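Local coordinates for beta-galactosidase (Trichoderma reesei, PDB 3OG2), which probably hydrolyses terminal non-reducing beta-D-galactose residues from beta-D-galactosides, as a glycoside hydrolase of family 35, at residues R352-R356 with G587-R591; Y359-L364 with A555-W559. One frame throughout, in Å; residues are numbered along the deposited sequence.

Interaction 1 of 2, residues R352-R356 with G587-R591; sequences RRIDR and GYLIR. With NAG (2-acetamido-2-deoxy-beta-D-glucopyranose), chain B; NAG (2-acetamido-2-deoxy-beta-D-glucopyranose), chain C.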
ATOM      1  N   ARG A 352      10.410   0.797  -0.234  1.00  8.28           N
ATOM      2  CA  ARG A 352      10.376   1.025   1.222  1.00  7.64           C
ATOM      3  C   ARG A 352      11.122   2.309   1.613  1.00  6.81           C
ATOM      4  O   ARG A 352      11.287   2.568   2.817  1.00  8.70           O
ATOM      5  CB  ARG A 352      10.788  -0.195   2.082  1.00  8.95           C
ATOM      6  CG  ARG A 352      10.129  -1.481   1.564  1.00  9.73           C
ATOM      7  CD  ARG A 352      10.537  -2.714   2.372  1.00 11.09           C
ATOM      8  NE  ARG A 352      11.981  -2.771   2.503  1.00 11.83           N
ATOM      9  CZ  ARG A 352      12.855  -3.096   1.572  1.00 12.84           C
ATOM     10  NH1 ARG A 352      12.437  -3.469   0.352  1.00 13.98           N
ATOM     11  NH2 ARG A 352      14.153  -3.057   1.893  1.00 16.30           N
ATOM     12  N   ARG A 353      11.526   3.121   0.645  1.00  7.28           N
ATOM     13  CA  ARG A 353      12.195   4.384   1.004  1.00  8.00           C
ATOM     14  C   ARG A 353      11.151   5.381   1.555  1.00  8.26           C
ATOM     15  O   ARG A 353      10.002   5.408   1.116  1.00  7.77           O
ATOM     16  CB  ARG A 353      12.929   5.029  -0.171  1.00  9.23           C
ATOM     17  CG  ARG A 353      14.211   4.279  -0.530  1.00 11.67           C
ATOM     18  CD  ARG A 353      14.885   4.987  -1.702  1.00 15.83           C
ATOM     19  NE  ARG A 353      14.149   4.899  -2.942  1.00 16.32           N
ATOM     20  CZ  ARG A 353      13.917   5.846  -3.847  1.00 16.53           C
ATOM     21  NH1 ARG A 353      14.340   7.116  -3.754  1.00 20.53           N
ATOM     22  NH2 ARG A 353      13.221   5.543  -4.939  1.00 18.10           N
ATOM     23  N   ILE A 354      11.647   6.193   2.503  1.00  7.27           N
ATOM     24  CA  ILE A 354      10.817   7.187   3.192  1.00  7.77           C
ATOM     25  C   ILE A 354      11.398   8.579   3.004  1.00  8.88           C
ATOM     26  O   ILE A 354      11.503   9.412   3.894  1.00 11.82           O
ATOM     27  CB  ILE A 354      10.695   6.830   4.683  1.00  7.50           C
ATOM     28  CG1 ILE A 354      12.067   6.651   5.372  1.00  9.44           C
ATOM     29  CG2 ILE A 354       9.820   5.588   4.802  1.00  9.01           C
ATOM     30  CD1 ILE A 354      11.951   6.590   6.873  1.00  9.42           C
ATOM     31  N   ASP A 355      11.778   8.857   1.738  1.00  8.03           N
ATOM     32  CA  ASP A 355      12.275  10.163   1.391  1.00  9.32           C
ATOM     33  C   ASP A 355      11.187  11.096   0.901  1.00 10.47           C
ATOM     34  O   ASP A 355      11.434  12.313   0.855  1.00 15.51           O
ATOM     35  CB  ASP A 355      13.333  10.007   0.283  1.00 12.40           C
ATOM     36  CG  ASP A 355      12.636   9.475  -0.962  1.00 15.84           C
ATOM     37  OD1 ASP A 355      12.078   8.389  -0.997  1.00 12.09           O
ATOM     38  OD2 ASP A 355      12.559  10.173  -2.035  1.00 19.60           O
ATOM     39  N   ARG A 356       9.989  10.648   0.548  1.00  7.78           N
ATOM     40  CA  ARG A 356       8.977  11.616   0.033  1.00  7.97           C
ATOM     41  C   ARG A 356       8.603  12.583   1.137  1.00  7.95           C
ATOM     42  O   ARG A 356       8.464  12.188   2.320  1.00  8.43           O
ATOM     43  CB  ARG A 356       7.708  10.882  -0.417  1.00  7.95           C
ATOM     44  CG  ARG A 356       7.987  10.100  -1.725  1.00  7.99           C
ATOM     45  CD  ARG A 356       6.738   9.287  -2.086  1.00  9.44           C
ATOM     46  NE  ARG A 356       6.766   8.913  -3.509  1.00  7.78           N
ATOM     47  CZ  ARG A 356       6.195   7.846  -4.025  1.00  7.10           C
ATOM     48  NH1 ARG A 356       5.542   6.959  -3.277  1.00  8.22           N
ATOM     49  NH2 ARG A 356       6.281   7.636  -5.353  1.00  8.59           N
ATOM     50  N   GLY A 587      18.627  12.224  11.443  1.00  9.52           N
ATOM     51  CA  GLY A 587      18.537  10.854  10.938  1.00  8.87           C
ATOM     52  C   GLY A 587      17.460  10.724   9.881  1.00  8.76           C
ATOM     53  O   GLY A 587      16.421  11.381   9.915  1.00  9.39           O
ATOM     54  N   TYR A 588      17.698   9.799   8.936  1.00  8.87           N
ATOM     55  CA  TYR A 588      16.703   9.455   7.932  1.00  8.37           C
ATOM     56  C   TYR A 588      15.575   8.608   8.506  1.00  8.05           C
ATOM     57  O   TYR A 588      14.429   8.672   8.042  1.00  8.70           O
ATOM     58  CB  TYR A 588      17.421   8.717   6.838  1.00  8.87           C
ATOM     59  CG  TYR A 588      16.616   8.006   5.781  1.00  8.74           C
ATOM     60  CD1 TYR A 588      16.037   8.638   4.678  1.00  8.78           C
ATOM     61  CD2 TYR A 588      16.484   6.619   5.898  1.00  8.89           C
ATOM     62  CE1 TYR A 588      15.324   7.953   3.718  1.00  9.63           C
ATOM     63  CE2 TYR A 588      15.791   5.896   4.930  1.00 10.65           C
ATOM     64  CZ  TYR A 588      15.208   6.584   3.862  1.00  9.58           C
ATOM     65  OH  TYR A 588      14.534   5.866   2.904  1.00 11.39           O
ATOM     66  N   LEU A 589      15.901   7.822   9.538  1.00  7.83           N
ATOM     67  CA  LEU A 589      14.927   7.026  10.242  1.00  7.55           C
ATOM     68  C   LEU A 589      15.481   6.718  11.641  1.00  7.62           C
ATOM     69  O   LEU A 589      16.643   6.298  11.735  1.00  9.08           O
ATOM     70  CB  LEU A 589      14.659   5.687   9.530  1.00  7.51           C
ATOM     71  CG  LEU A 589      13.693   4.719  10.217  1.00  8.35           C
ATOM     72  CD1 LEU A 589      12.283   5.333  10.384  1.00  9.93           C
ATOM     73  CD2 LEU A 589      13.578   3.441   9.386  1.00  9.88           C
ATOM     74  N   ILE A 590      14.673   6.889  12.680  1.00  7.91           N
ATOM     75  CA  ILE A 590      14.981   6.271  13.972  1.00  7.56           C
ATOM     76  C   ILE A 590      14.008   5.138  14.174  1.00  8.00           C
ATOM     77  O   ILE A 590      12.802   5.356  14.178  1.00  9.01           O
ATOM     78  CB  ILE A 590      14.895   7.286  15.120  1.00  8.62           C
ATOM     79  CG1 ILE A 590      15.857   8.443  14.870  1.00  9.71           C
ATOM     80  CG2 ILE A 590      15.095   6.575  16.441  1.00 11.48           C
ATOM     81  CD1 ILE A 590      17.341   8.081  14.908  1.00 10.80           C
ATOM     82  N   ARG A 591      14.553   3.927  14.232  1.00  7.98           N
ATOM     83  CA  ARG A 591      13.728   2.741  14.325  1.00  8.06           C
ATOM     84  C   ARG A 591      13.335   2.447  15.755  1.00  8.02           C
ATOM     85  O   ARG A 591      12.181   2.054  15.985  1.00 10.46           O
ATOM     86  CB  ARG A 591      14.482   1.505  13.775  1.00  9.21           C
ATOM     87  CG  ARG A 591      14.731   1.621  12.269  1.00  8.52           C
ATOM     88  CD  ARG A 591      15.631   0.403  11.831  1.00  9.37           C
ATOM     89  NE  ARG A 591      15.837   0.555  10.391  1.00  8.37           N
ATOM     90  CZ  ARG A 591      14.981   0.156   9.472  1.00  8.93           C
ATOM     91  NH1 ARG A 591      13.860  -0.499   9.761  1.00 10.40           N
ATOM     92  NH2 ARG A 591      15.281   0.411   8.202  1.00  9.49           N
TER
HETATM   93  C1  NAG B   1      17.609  11.460   2.283  1.00 11.13           C
HETATM   94  C2  NAG B   1      17.302  11.833   0.803  1.00 11.55           C
HETATM   95  C3  NAG B   1      16.629  13.200   0.739  1.00 11.48           C
HETATM   96  C4  NAG B   1      15.330  13.144   1.616  1.00  9.53           C
HETATM   97  C5  NAG B   1      15.709  12.659   3.038  1.00  9.64           C
HETATM   98  C6  NAG B   1      14.447  12.404   3.861  1.00  9.77           C
HETATM   99  C7  NAG B   1      19.084  10.934  -0.611  1.00 19.65           C
HETATM  100  C8  NAG B   1      20.388  11.224  -1.283  1.00 24.89           C
HETATM  101  N2  NAG B   1      18.560  11.939   0.098  1.00 14.79           N
HETATM  102  O3  NAG B   1      16.222  13.402  -0.625  1.00 14.95           O
HETATM  103  O4  NAG B   1      14.872  14.485   1.764  1.00  9.37           O
HETATM  104  O5  NAG B   1      16.322  11.376   2.907  1.00 10.82           O
HETATM  105  O6  NAG B   1      14.855  12.209   5.212  1.00 10.10           O
HETATM  106  O7  NAG B   1      18.560   9.805  -0.593  1.00 22.16           O
HETATM  107  C1  NAG C   2      13.660  14.748   1.145  1.00 10.12           C
HETATM  108  C2  NAG C   2      13.136  16.056   1.722  1.00  9.46           C
HETATM  109  C3  NAG C   2      11.890  16.515   0.994  1.00  8.90           C
HETATM  110  C4  NAG C   2      12.177  16.592  -0.515  1.00  9.80           C
HETATM  111  C5  NAG C   2      12.710  15.223  -0.988  1.00  9.67           C
HETATM  112  C6  NAG C   2      13.148  15.226  -2.444  1.00 11.58           C
HETATM  113  C7  NAG C   2      13.619  16.160   4.134  1.00 10.63           C
HETATM  114  C8  NAG C   2      13.257  15.629   5.491  1.00 11.86           C
HETATM  115  N2  NAG C   2      12.800  15.826   3.142  1.00 10.18           N
HETATM  116  O3  NAG C   2      11.446  17.741   1.491  1.00 10.77           O
HETATM  117  O4  NAG C   2      10.932  16.848  -1.171  1.00  9.72           O
HETATM  118  O5  NAG C   2      13.905  14.949  -0.233  1.00 10.03           O
HETATM  119  O6  NAG C   2      14.051  16.286  -2.709  1.00 15.42           O
HETATM  120  O7  NAG C   2      14.693  16.745   3.936  1.00 13.23           O
HETATM  121  O   HOH W   1      14.673   3.195   3.263  1.00 14.77           O
HETATM  122  O   HOH W   2      13.008  10.316   6.302  1.00 10.35           O
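Residues 352-356 run as an irregular loop just ahead of helix 357-370, and they meet 587-591 where a turn passes into the edge strand 589-596. The two backbones stay well apart: the nearest CA atoms, those of Ile-354 and Tyr-588, are 7.9 Å from each other, so side chains and water have to bridge the gap. Tyr-588 does most of this. Its ring reaches across until OH accepts a nearly linear hydrogen bond from the backbone N of Ile-354 (2.9 Å, 170°), and the same Ile-354 lays CG1 over the ring face, 3.9 Å from the centroid, a CH-pi contact. A classic beta bulge sets Tyr-588 and Leu-589 together opposite Asp-605, and at the start of the strand the loop between strand 318-321 of the family 35 TIM barrel and helix 357-370 docks on the outermost strand of the mixed sheet in the domain 3 region. Beyond the ring, Ile-354 CD1 packs on Leu-589 CD1 at 3.7 Å, with Lys-64 of helix 58-66 beside both side chains. A water donates to Ile-354 O (3.0 Å) and Tyr-588 O (2.8 Å), and it is also hydrogen-bonded to O6 of the chain B NAG at 2.9 Å. That sugar borders the tyrosine too, its O5 lying at the ring edge 3.3 Å from Tyr-588 CD1. Asp-355 stands beside the same glycan, its carboxylate held by a salt bridge to Arg-349.

Interaction 2 of 2, residues Y359-L364 with A555-W559; sequences YSELKL and AYNYW. With NAG (2-acetamido-2-deoxy-beta-D-glucopyranose), chain C.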
ATOM      1  N   TYR A 359       5.936  11.744   3.712  1.00  6.82           N
ATOM      2  CA  TYR A 359       6.250  10.909   4.895  1.00  7.09           C
ATOM      3  C   TYR A 359       6.498  11.810   6.093  1.00  6.48           C
ATOM      4  O   TYR A 359       5.973  11.597   7.199  1.00  6.75           O
ATOM      5  CB  TYR A 359       7.458   9.980   4.580  1.00  7.36           C
ATOM      6  CG  TYR A 359       7.826   9.155   5.800  1.00  7.36           C
ATOM      7  CD1 TYR A 359       8.733   9.633   6.766  1.00  7.88           C
ATOM      8  CD2 TYR A 359       7.251   7.875   5.987  1.00  7.55           C
ATOM      9  CE1 TYR A 359       9.067   8.909   7.891  1.00  7.62           C
ATOM     10  CE2 TYR A 359       7.579   7.142   7.112  1.00  7.99           C
ATOM     11  CZ  TYR A 359       8.490   7.659   8.052  1.00  7.33           C
ATOM     12  OH  TYR A 359       8.853   6.971   9.181  1.00  8.88           O
ATOM     13  N   SER A 360       7.422  12.786   5.905  1.00  6.69           N
ATOM     14  CA  SER A 360       7.816  13.596   7.069  1.00  7.37           C
ATOM     15  C   SER A 360       6.660  14.443   7.556  1.00  6.73           C
ATOM     16  O   SER A 360       6.518  14.637   8.774  1.00  8.13           O
ATOM     17  CB  SER A 360       9.008  14.472   6.686  1.00  9.44           C
ATOM     18  OG  SER A 360      10.099  13.644   6.238  1.00  9.53           O
ATOM     19  N   GLU A 361       5.815  14.930   6.620  1.00  7.49           N
ATOM     20  CA  GLU A 361       4.631  15.699   7.069  1.00  7.41           C
ATOM     21  C   GLU A 361       3.669  14.805   7.844  1.00  7.83           C
ATOM     22  O   GLU A 361       3.096  15.231   8.844  1.00  8.13           O
ATOM     23  CB  GLU A 361       3.951  16.285   5.852  1.00  8.67           C
ATOM     24  CG  GLU A 361       2.545  16.798   6.181  1.00 10.05           C
ATOM     25  CD  GLU A 361       2.435  17.886   7.227  1.00 12.99           C
ATOM     26  OE1 GLU A 361       3.339  18.777   7.209  1.00 14.33           O
ATOM     27  OE2 GLU A 361       1.463  17.937   8.063  1.00 14.21           O
ATOM     28  N   LEU A 362       3.502  13.544   7.400  1.00  6.80           N
ATOM     29  CA  LEU A 362       2.589  12.640   8.120  1.00  7.28           C
ATOM     30  C   LEU A 362       3.108  12.361   9.514  1.00  6.24           C
ATOM     31  O   LEU A 362       2.297  12.268  10.458  1.00  8.10           O
ATOM     32  CB  LEU A 362       2.428  11.378   7.289  1.00  7.02           C
ATOM     33  CG  LEU A 362       1.418  10.363   7.766  1.00  8.03           C
ATOM     34  CD1 LEU A 362       0.041  10.978   8.017  1.00 10.03           C
ATOM     35  CD2 LEU A 362       1.305   9.267   6.693  1.00  9.11           C
ATOM     36  N   LYS A 363       4.440  12.256   9.673  1.00  6.60           N
ATOM     37  CA  LYS A 363       5.009  12.064  11.015  1.00  7.08           C
ATOM     38  C   LYS A 363       4.683  13.236  11.920  1.00  6.49           C
ATOM     39  O   LYS A 363       4.439  13.055  13.104  1.00  7.45           O
ATOM     40  CB  LYS A 363       6.541  11.953  10.856  1.00  6.82           C
ATOM     41  CG  LYS A 363       7.263  11.819  12.186  1.00  7.13           C
ATOM     42  CD  LYS A 363       8.780  11.503  12.031  1.00  7.67           C
ATOM     43  CE  LYS A 363       9.442  12.630  11.202  1.00  8.84           C
ATOM     44  NZ  LYS A 363      10.923  12.410  11.164  1.00  8.64           N
ATOM     45  N   LEU A 364       4.674  14.489  11.409  1.00  7.10           N
ATOM     46  CA  LEU A 364       4.341  15.600  12.305  1.00  7.63           C
ATOM     47  C   LEU A 364       2.935  15.419  12.874  1.00  7.89           C
ATOM     48  O   LEU A 364       2.670  15.714  14.050  1.00  9.91           O
ATOM     49  CB  LEU A 364       4.391  16.918  11.546  1.00  8.60           C
ATOM     50  CG  LEU A 364       5.680  17.246  10.816  1.00  7.90           C
ATOM     51  CD1 LEU A 364       5.576  18.643  10.190  1.00 10.78           C
ATOM     52  CD2 LEU A 364       6.871  17.180  11.755  1.00 11.43           C
ATOM     53  N   ALA A 555      11.616  20.328  11.775  1.00  8.87           N
ATOM     54  CA  ALA A 555      10.795  19.346  12.496  1.00  8.66           C
ATOM     55  C   ALA A 555      10.689  18.016  11.761  1.00  7.56           C
ATOM     56  O   ALA A 555      10.588  16.946  12.337  1.00  8.74           O
ATOM     57  CB  ALA A 555       9.370  19.890  12.674  1.00 10.83           C
ATOM     58  N   TYR A 556      10.761  18.054  10.430  1.00  7.88           N
ATOM     59  CA  TYR A 556      10.734  16.828   9.631  1.00  7.89           C
ATOM     60  C   TYR A 556      11.840  15.864  10.055  1.00  7.71           C
ATOM     61  O   TYR A 556      11.703  14.663   9.830  1.00  9.13           O
ATOM     62  CB  TYR A 556      11.033  17.192   8.187  1.00  8.84           C
ATOM     63  CG  TYR A 556       9.886  17.743   7.366  1.00  7.97           C
ATOM     64  CD1 TYR A 556       8.554  17.716   7.750  1.00  8.24           C
ATOM     65  CD2 TYR A 556      10.219  18.287   6.101  1.00  8.27           C
ATOM     66  CE1 TYR A 556       7.558  18.241   6.904  1.00  8.54           C
ATOM     67  CE2 TYR A 556       9.228  18.775   5.249  1.00  9.06           C
ATOM     68  CZ  TYR A 556       7.899  18.755   5.662  1.00  8.53           C
ATOM     69  OH  TYR A 556       6.921  19.232   4.821  1.00  8.93           O
ATOM     70  N   ASN A 557      12.926  16.368  10.637  1.00  7.56           N
ATOM     71  CA  ASN A 557      14.031  15.484  11.019  1.00  8.34           C
ATOM     72  C   ASN A 557      14.029  15.071  12.476  1.00  7.75           C
ATOM     73  O   ASN A 557      14.999  14.473  12.934  1.00  9.13           O
ATOM     74  CB  ASN A 557      15.383  16.211  10.715  1.00 10.91           C
ATOM     75  CG  ASN A 557      15.479  16.498   9.219  1.00 12.73           C
ATOM     76  OD1 ASN A 557      15.395  15.667   8.317  1.00 15.16           O
ATOM     77  ND2 ASN A 557      15.695  17.788   8.975  1.00 20.99           N
ATOM     78  N   TYR A 558      12.964  15.348  13.205  1.00  7.90           N
ATOM     79  CA  TYR A 558      12.845  14.892  14.593  1.00  7.53           C
ATOM     80  C   TYR A 558      12.054  13.576  14.668  1.00  6.66           C
ATOM     81  O   TYR A 558      11.214  13.283  13.790  1.00  7.47           O
ATOM     82  CB  TYR A 558      12.072  15.946  15.447  1.00  8.53           C
ATOM     83  CG  TYR A 558      12.894  17.138  15.878  1.00  8.35           C
ATOM     84  CD1 TYR A 558      13.419  18.049  14.926  1.00  9.96           C
ATOM     85  CD2 TYR A 558      13.147  17.431  17.212  1.00  9.81           C
ATOM     86  CE1 TYR A 558      14.160  19.155  15.348  1.00 10.34           C
ATOM     87  CE2 TYR A 558      13.897  18.536  17.644  1.00 10.37           C
ATOM     88  CZ  TYR A 558      14.388  19.383  16.679  1.00 10.11           C
ATOM     89  OH  TYR A 558      15.151  20.487  17.085  1.00 11.15           O
ATOM     90  N   TRP A 559      12.322  12.823  15.737  1.00  6.81           N
ATOM     91  CA  TRP A 559      11.785  11.488  15.894  1.00  6.70           C
ATOM     92  C   TRP A 559      11.439  11.299  17.347  1.00  6.32           C
ATOM     93  O   TRP A 559      12.091  11.886  18.226  1.00  7.61           O
ATOM     94  CB  TRP A 559      12.849  10.433  15.484  1.00  7.62           C
ATOM     95  CG  TRP A 559      13.330  10.614  14.083  1.00  6.97           C
ATOM     96  CD1 TRP A 559      14.427  11.348  13.712  1.00  7.46           C
ATOM     97  CD2 TRP A 559      12.774  10.098  12.880  1.00  6.92           C
ATOM     98  NE1 TRP A 559      14.591  11.306  12.331  1.00  7.36           N
ATOM     99  CE2 TRP A 559      13.570  10.550  11.804  1.00  7.30           C
ATOM    100  CE3 TRP A 559      11.640   9.293  12.605  1.00  7.24           C
ATOM    101  CZ2 TRP A 559      13.318  10.234  10.464  1.00  7.67           C
ATOM    102  CZ3 TRP A 559      11.409   8.992  11.269  1.00  6.63           C
ATOM    103  CH2 TRP A 559      12.207   9.436  10.222  1.00  7.58           C
TER
HETATM  104  C1  NAG C   2      13.660  14.748   1.145  1.00 10.12           C
HETATM  105  C2  NAG C   2      13.136  16.056   1.722  1.00  9.46           C
HETATM  106  C3  NAG C   2      11.890  16.515   0.994  1.00  8.90           C
HETATM  107  C4  NAG C   2      12.177  16.592  -0.515  1.00  9.80           C
HETATM  108  C5  NAG C   2      12.710  15.223  -0.988  1.00  9.67           C
HETATM  109  C6  NAG C   2      13.148  15.226  -2.444  1.00 11.58           C
HETATM  110  C7  NAG C   2      13.619  16.160   4.134  1.00 10.63           C
HETATM  111  C8  NAG C   2      13.257  15.629   5.491  1.00 11.86           C
HETATM  112  N2  NAG C   2      12.800  15.826   3.142  1.00 10.18           N
HETATM  113  O3  NAG C   2      11.446  17.741   1.491  1.00 10.77           O
HETATM  114  O4  NAG C   2      10.932  16.848  -1.171  1.00  9.72           O
HETATM  115  O5  NAG C   2      13.905  14.949  -0.233  1.00 10.03           O
HETATM  116  O6  NAG C   2      14.051  16.286  -2.709  1.00 15.42           O
HETATM  117  O7  NAG C   2      14.693  16.745   3.936  1.00 13.23           O
HETATM  118  O   HOH W   3      11.626  12.248   7.975  1.00 11.02           O
HETATM  119  O   HOH W   4       4.144  19.962   4.973  1.00 12.72           O
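Lys-363 stretches from helix 357-370 to lay its ammonium group over the indole of Trp-559: NZ sits 3.1 Å from the centroid of the six-membered ring and only 5° off the normal, a cation-pi contact with the charge almost centred on the face. Two carbonyls hold it there, since NZ also donates to Tyr-556 O (2.7 Å) and Tyr-558 O (2.8 Å). Both acceptors belong to the type I turn from Ala-555 to Tyr-558, closed by Tyr-558 N bonding to Ala-555 O at 3.0 Å, so the lysine fastens the turn and the start of strand 558-559 to the helix at one point. One helical turn earlier, Ser-360 brings the helix backbone nearest to 555-559, its CA 5.1 Å from that of Tyr-556, and its CB rests over the tyrosine ring in a CH-pi contact, 3.8 Å from the centroid. Helix 357-370 of the family 35 region thus packs on the link between strand 545-551 of one sheet and strand 558-559, an outermost strand of the next. Leu-364 fills the far end of the contact, CD2 lying 3.8 Å from Ala-555 CB and CD1 3.9 Å from Tyr-556 CE1. Tyr-359 meets the tryptophan edge, with CE1 3.9 Å from Trp-559 CH2, and bonds through its own hydroxyl to the backbone of Lys-64. A water donates to both Glu-361 OE1 (2.7 Å) and Tyr-556 OH (2.9 Å); that hydroxyl is also hydrogen-bonded to Glu-357, while Gln-365 holds the other carboxylate oxygen of Glu-361.

The two contacts have centres about 10 Å apart and form one continuous interface. Along the chain the order is 352-356, 359-364, 555-559, 587-591, so both segments of interaction 2 fall between those of interaction 1. On the barrel side, a loop leads directly into helix 357-370; on the other, strands 558-559 and 589-596 are the two outermost strands of the same mixed sheet. Trp-559 spans from one to the other: NE1 lies 3.0 Å from Gly-587 O, a probable hydrogen bond just ahead of strand 589-596, and CG lies 3.4 Å from Ile-590 CG1, while Ile-354 CG2 touches Tyr-359 CE2 at 3.6 Å. The chain C NAG borders both contacts, which lie away from the galactose-binding residues and join the catalytic-barrel region to the following beta domains.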